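Local coordinates for CT296 (Chlamydia trachomatis, PDB 3QH6), which is of unknown function but resembles Fe(II) 2-oxoglutarate-dependent enzymes in its structure, at residues A[9-14]-A[19-24]; A[137-140]-A[144-147]. All coordinates share one frame; numbering follows the deposited sequence.

Interaction 1. Residues A[9-14]-A[19-24]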
loop_
_atom_site.group_PDB
_atom_site.type_symbol
_atom_site.label_atom_id
_atom_site.label_comp_id
_atom_site.label_asym_id
_atom_site.label_seq_id
_atom_site.Cartn_x
_atom_site.Cartn_y
_atom_site.Cartn_z
ATOM N N LEU A 9 16.284 -11.440 -2.274
ATOM C CA LEU A 9 16.997 -10.837 -3.408
ATOM C C LEU A 9 16.196 -10.887 -4.721
ATOM O O LEU A 9 16.255 -9.965 -5.556
ATOM C CB LEU A 9 18.338 -11.542 -3.576
ATOM C CG LEU A 9 19.185 -11.052 -4.746
ATOM C CD1 LEU A 9 19.398 -9.551 -4.600
ATOM C CD2 LEU A 9 20.501 -11.817 -4.799
ATOM N N GLU A 10 15.386 -11.917 -4.913
ATOM C CA GLU A 10 14.657 -12.007 -6.182
ATOM C C GLU A 10 13.461 -11.079 -6.230
ATOM O O GLU A 10 13.002 -10.697 -7.325
ATOM C CB GLU A 10 14.191 -13.442 -6.447
ATOM C CG GLU A 10 15.307 -14.433 -6.784
ATOM C CD GLU A 10 16.102 -14.071 -8.052
ATOM O OE1 GLU A 10 15.536 -13.454 -8.985
ATOM O OE2 GLU A 10 17.299 -14.412 -8.112
ATOM N N HIS A 11 12.927 -10.731 -5.050
ATOM C CA HIS A 11 11.908 -9.694 -4.971
ATOM C C HIS A 11 12.543 -8.344 -5.355
ATOM O O HIS A 11 11.973 -7.561 -6.127
ATOM C CB HIS A 11 11.303 -9.619 -3.565
ATOM C CG HIS A 11 10.632 -10.883 -3.128
ATOM N ND1 HIS A 11 10.672 -11.336 -1.824
ATOM C CD2 HIS A 11 9.903 -11.788 -3.823
ATOM C CE1 HIS A 11 10.006 -12.478 -1.734
ATOM N NE2 HIS A 11 9.515 -12.768 -2.930
ATOM N N LYS A 12 13.737 -8.077 -4.839
ATOM C CA LYS A 12 14.440 -6.838 -5.213
ATOM C C LYS A 12 14.681 -6.793 -6.712
ATOM O O LYS A 12 14.497 -5.745 -7.381
ATOM C CB LYS A 12 15.775 -6.690 -4.456
ATOM C CG LYS A 12 15.661 -6.445 -2.930
ATOM C CD LYS A 12 17.016 -6.695 -2.258
ATOM C CE LYS A 12 16.941 -6.633 -0.742
ATOM N NZ LYS A 12 17.665 -5.433 -0.231
ATOM N N ARG A 13 15.078 -7.927 -7.283
ATOM C CA ARG A 13 15.406 -7.974 -8.703
ATOM C C ARG A 13 14.181 -7.759 -9.536
ATOM O O ARG A 13 14.257 -7.100 -10.554
ATOM C CB ARG A 13 16.050 -9.324 -9.064
ATOM C CG ARG A 13 17.429 -9.457 -8.465
ATOM C CD ARG A 13 18.056 -10.842 -8.711
ATOM N NE ARG A 13 19.496 -10.760 -8.492
ATOM C CZ ARG A 13 20.309 -11.800 -8.364
ATOM N NH1 ARG A 13 19.828 -13.039 -8.400
ATOM N NH2 ARG A 13 21.608 -11.596 -8.185
ATOM N N TYR A 14 13.039 -8.291 -9.103
ATOM C CA TYR A 14 11.802 -8.088 -9.861
ATOM C C TYR A 14 11.451 -6.585 -9.854
ATOM O O TYR A 14 11.116 -6.012 -10.892
ATOM C CB TYR A 14 10.651 -8.914 -9.265
ATOM C CG TYR A 14 9.434 -8.977 -10.174
ATOM C CD1 TYR A 14 9.312 -9.982 -11.122
ATOM C CD2 TYR A 14 8.435 -8.001 -10.116
ATOM C CE1 TYR A 14 8.228 -10.048 -11.958
ATOM C CE2 TYR A 14 7.331 -8.058 -10.972
ATOM C CZ TYR A 14 7.240 -9.090 -11.885
ATOM O OH TYR A 14 6.169 -9.176 -12.748
ATOM N N GLY A 19 9.988 -2.024 -11.978
ATOM C CA GLY A 19 9.503 -0.850 -11.244
ATOM C C GLY A 19 8.271 -1.043 -10.351
ATOM O O GLY A 19 7.695 -0.092 -9.853
ATOM N N HIS A 20 7.857 -2.295 -10.129
ATOM C CA HIS A 20 6.791 -2.554 -9.206
ATOM C C HIS A 20 6.961 -4.008 -8.793
ATOM O O HIS A 20 7.669 -4.773 -9.469
ATOM C CB HIS A 20 5.397 -2.372 -9.847
ATOM C CG HIS A 20 5.099 -3.361 -10.943
ATOM N ND1 HIS A 20 5.199 -3.041 -12.284
ATOM C CD2 HIS A 20 4.717 -4.661 -10.895
ATOM C CE1 HIS A 20 4.901 -4.111 -13.012
ATOM N NE2 HIS A 20 4.596 -5.101 -12.193
ATOM N N ILE A 21 6.302 -4.364 -7.722
ATOM C CA ILE A 21 6.189 -5.790 -7.355
ATOM C C ILE A 21 4.920 -5.977 -6.551
ATOM O O ILE A 21 4.607 -5.189 -5.636
ATOM C CB ILE A 21 7.442 -6.270 -6.568
ATOM C CG1 ILE A 21 7.305 -7.739 -6.189
ATOM C CG2 ILE A 21 7.685 -5.425 -5.303
ATOM C CD1 ILE A 21 8.637 -8.391 -5.689
ATOM N N LEU A 22 4.182 -7.030 -6.879
ATOM C CA LEU A 22 2.912 -7.343 -6.225
ATOM C C LEU A 22 3.084 -8.489 -5.251
ATOM O O LEU A 22 3.626 -9.525 -5.638
ATOM C CB LEU A 22 1.916 -7.787 -7.331
ATOM C CG LEU A 22 0.557 -8.294 -6.819
ATOM C CD1 LEU A 22 -0.155 -7.225 -6.010
ATOM C CD2 LEU A 22 -0.346 -8.750 -7.976
ATOM N N PHE A 23 2.612 -8.333 -4.008
ATOM C CA PHE A 23 2.706 -9.403 -2.986
ATOM C C PHE A 23 1.342 -9.846 -2.525
ATOM O O PHE A 23 0.530 -9.021 -2.094
ATOM C CB PHE A 23 3.450 -8.902 -1.718
ATOM C CG PHE A 23 4.935 -8.765 -1.892
ATOM C CD1 PHE A 23 5.516 -7.539 -2.117
ATOM C CD2 PHE A 23 5.752 -9.871 -1.804
ATOM C CE1 PHE A 23 6.885 -7.420 -2.285
ATOM C CE2 PHE A 23 7.109 -9.739 -1.972
ATOM C CZ PHE A 23 7.669 -8.532 -2.196
ATOM N N GLU A 24 1.106 -11.155 -2.545
ATOM C CA GLU A 24 -0.044 -11.723 -1.864
ATOM C C GLU A 24 0.197 -11.705 -0.362
ATOM O O GLU A 24 1.310 -11.966 0.089
ATOM C CB GLU A 24 -0.267 -13.180 -2.312
ATOM C CG GLU A 24 -1.510 -13.802 -1.686
ATOM C CD GLU A 24 -1.787 -15.232 -2.154
ATOM O OE1 GLU A 24 -1.050 -15.745 -3.033
ATOM O OE2 GLU A 24 -2.758 -15.829 -1.629
HETATM O O HOH W 1 3.758 -7.981 -12.133
#
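Tyr14 turns the edge of its ring to the start of strand 20-23, where it meets the backbone carbonyl of His20, and reaches Ile21 CB obliquely. Tyr14 CD2 is 3.4 Å from His20 O. That oxygen is buried here and has no hydrogen-bond partner in the model. Tyr14 CG lies anti to the backbone N (chi1 -168°), which swings the ring from the helix toward the strand. At its far end Tyr14 OH is 2.8 Å from a water, and the same water is 3.0 Å from His20 NE2, in the plane of that imidazole. The two segments form a helix-turn-strand unit: helix 9-18 ends, Gly19 turns the chain with positive phi, and strand 20-23 runs back at the edge of the antiparallel sheet. Ile21 reaches the helix with its extended CG1 branch. Its CD1 packs against the backbone of His11, 3.5 Å from His11 O. Farther along, Phe23 and His11 make a T-shaped pair with planes at 79°. The edge of Phe23 points into the imidazole face, with Phe23 CE2 3.9 Å from His11 CG. His11 ND1 is hydrogen-bonded to the backbone N of His8.

Interaction 2. Residues A[137-140]-A[144-147]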
loop_
_atom_site.group_PDB
_atom_site.type_symbol
_atom_site.label_atom_id
_atom_site.label_comp_id
_atom_site.label_asym_id
_atom_site.label_seq_id
_atom_site.Cartn_x
_atom_site.Cartn_y
_atom_site.Cartn_z
ATOM N N PHE A 137 -2.631 -5.154 -11.228
ATOM C CA PHE A 137 -3.542 -5.429 -10.115
ATOM C C PHE A 137 -4.841 -4.635 -10.194
ATOM O O PHE A 137 -4.845 -3.433 -10.487
ATOM C CB PHE A 137 -2.857 -5.128 -8.766
ATOM C CG PHE A 137 -3.727 -5.454 -7.568
ATOM C CD1 PHE A 137 -3.915 -6.767 -7.171
ATOM C CD2 PHE A 137 -4.370 -4.447 -6.856
ATOM C CE1 PHE A 137 -4.737 -7.074 -6.076
ATOM C CE2 PHE A 137 -5.203 -4.746 -5.763
ATOM C CZ PHE A 137 -5.378 -6.070 -5.374
ATOM N N ASP A 138 -5.935 -5.307 -9.889
ATOM C CA ASP A 138 -7.225 -4.644 -9.815
ATOM C C ASP A 138 -8.155 -5.426 -8.889
ATOM O O ASP A 138 -7.900 -6.598 -8.571
ATOM C CB ASP A 138 -7.838 -4.506 -11.211
ATOM C CG ASP A 138 -8.649 -3.219 -11.376
ATOM O OD1 ASP A 138 -9.112 -2.652 -10.358
ATOM O OD2 ASP A 138 -8.820 -2.766 -12.529
ATOM N N TRP A 139 -9.229 -4.766 -8.459
ATOM C CA TRP A 139 -10.180 -5.329 -7.500
ATOM C C TRP A 139 -11.618 -5.078 -7.968
ATOM O O TRP A 139 -11.861 -4.185 -8.766
ATOM C CB TRP A 139 -9.941 -4.710 -6.113
ATOM C CG TRP A 139 -10.018 -3.174 -6.069
ATOM C CD1 TRP A 139 -11.099 -2.421 -5.704
ATOM C CD2 TRP A 139 -8.963 -2.235 -6.373
ATOM N NE1 TRP A 139 -10.791 -1.077 -5.777
ATOM C CE2 TRP A 139 -9.489 -0.939 -6.183
ATOM C CE3 TRP A 139 -7.632 -2.370 -6.798
ATOM C CZ2 TRP A 139 -8.733 0.222 -6.405
ATOM C CZ3 TRP A 139 -6.881 -1.210 -7.024
ATOM C CH2 TRP A 139 -7.435 0.064 -6.821
ATOM N N GLY A 140 -12.563 -5.867 -7.468
ATOM C CA GLY A 140 -13.943 -5.808 -7.920
ATOM C C GLY A 140 -14.633 -4.521 -7.528
ATOM O O GLY A 140 -14.195 -3.832 -6.613
ATOM N N THR A 144 -12.443 -1.905 -2.040
ATOM C CA THR A 144 -11.682 -0.667 -2.035
ATOM C C THR A 144 -10.209 -0.915 -1.720
ATOM O O THR A 144 -9.791 -2.022 -1.394
ATOM C CB THR A 144 -12.235 0.363 -1.005
ATOM O OG1 THR A 144 -11.927 -0.071 0.330
ATOM C CG2 THR A 144 -13.742 0.553 -1.158
ATOM N N ALA A 145 -9.418 0.138 -1.824
ATOM C CA ALA A 145 -8.001 0.029 -1.587
ATOM C C ALA A 145 -7.522 1.353 -1.040
ATOM O O ALA A 145 -8.240 2.360 -1.090
ATOM C CB ALA A 145 -7.273 -0.323 -2.888
ATOM N N ILE A 146 -6.315 1.359 -0.498
ATOM C CA ILE A 146 -5.731 2.613 -0.038
ATOM C C ILE A 146 -4.348 2.752 -0.663
ATOM O O ILE A 146 -3.576 1.794 -0.704
ATOM C CB ILE A 146 -5.700 2.722 1.523
ATOM C CG1 ILE A 146 -5.220 4.115 1.968
ATOM C CG2 ILE A 146 -4.839 1.607 2.201
ATOM C CD1 ILE A 146 -5.393 4.311 3.466
ATOM N N ILE A 147 -4.080 3.915 -1.260
ATOM C CA ILE A 147 -2.775 4.163 -1.823
ATOM C C ILE A 147 -1.990 4.963 -0.803
ATOM O O ILE A 147 -2.490 5.929 -0.237
ATOM C CB ILE A 147 -2.844 4.905 -3.191
ATOM C CG1 ILE A 147 -1.430 5.113 -3.724
ATOM C CG2 ILE A 147 -3.604 6.231 -3.091
ATOM C CD1 ILE A 147 -0.904 3.887 -4.492
#
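The backbone of loop 137-140 stands off from residues 144-147, with Trp139 CA and Thr144 CA 7.3 Å apart at the nearest pair, and the indole of Trp139 lies between them. One face of that indole lies against Thr144 and Ala145, where strand 145-151 begins. Ala145 CB sits over the six-membered ring, 3.9 Å from its centroid and only 13° off the ring normal. This is a CH-pi contact, and the nearest ring atom, Trp139 CZ2, is 3.8 Å from Ala145 CB. The same face, at the five-membered ring, covers the Thr144 backbone, with Trp139 NE1 3.9 Å from Thr144 CA. Trp139 CG is placed between the backbone N and the carbonyl carbon (chi1 56°), and this turns the indole toward the strand. Asp138 lies on the other face. Its OD1 is 3.8 Å above the indole plane, nearer the edge of the ring system than its centre. The same OD1 accepts a 2.8 Å hydrogen bond from the Trp139 backbone N, which reaches it on the anti side, 22° out of the carboxylate plane. The indole lies between this oxygen and the Ala145 methyl. Trp139 NE1 is hydrogen-bonded to the carbonyl O of Gln99, which would limit rotation of the indole. The CB of Thr144 is directed away from loop 137-140, and its OG1 is hydrogen-bonded to Glu36 OE1 of helix 29-42 and Trp97 NE1. The contact covers the start of strand 145-151, which lies in the sheet between strands 111-116 and 91-98; Ala145 touches Leu114 on the first and Val98 on the second.

Overall arrangement
Interactions 1 and 2 each involve a strand of the same antiparallel sheet, with centres about 18 Å apart. They follow one another along the chain. Strand 20-23 of interaction 1 is an outermost strand, and strand 145-151 of interaction 2 lies one in from the other edge, with strands 125-128 and 111-116 between them. The two contacts touch through Leu22 CD1 and Phe137 CD1, 4.0 Å apart, and Phe137 also touches Leu114 and Cys116. Interaction 1 is a surface contact about 14 Å from the chain centre; interaction 2 is buried, at about 10 Å. The protein belongs to a family of the cupin clan, consistent with a fold like that of Fe(II) 2-oxoglutarate-dependent enzymes.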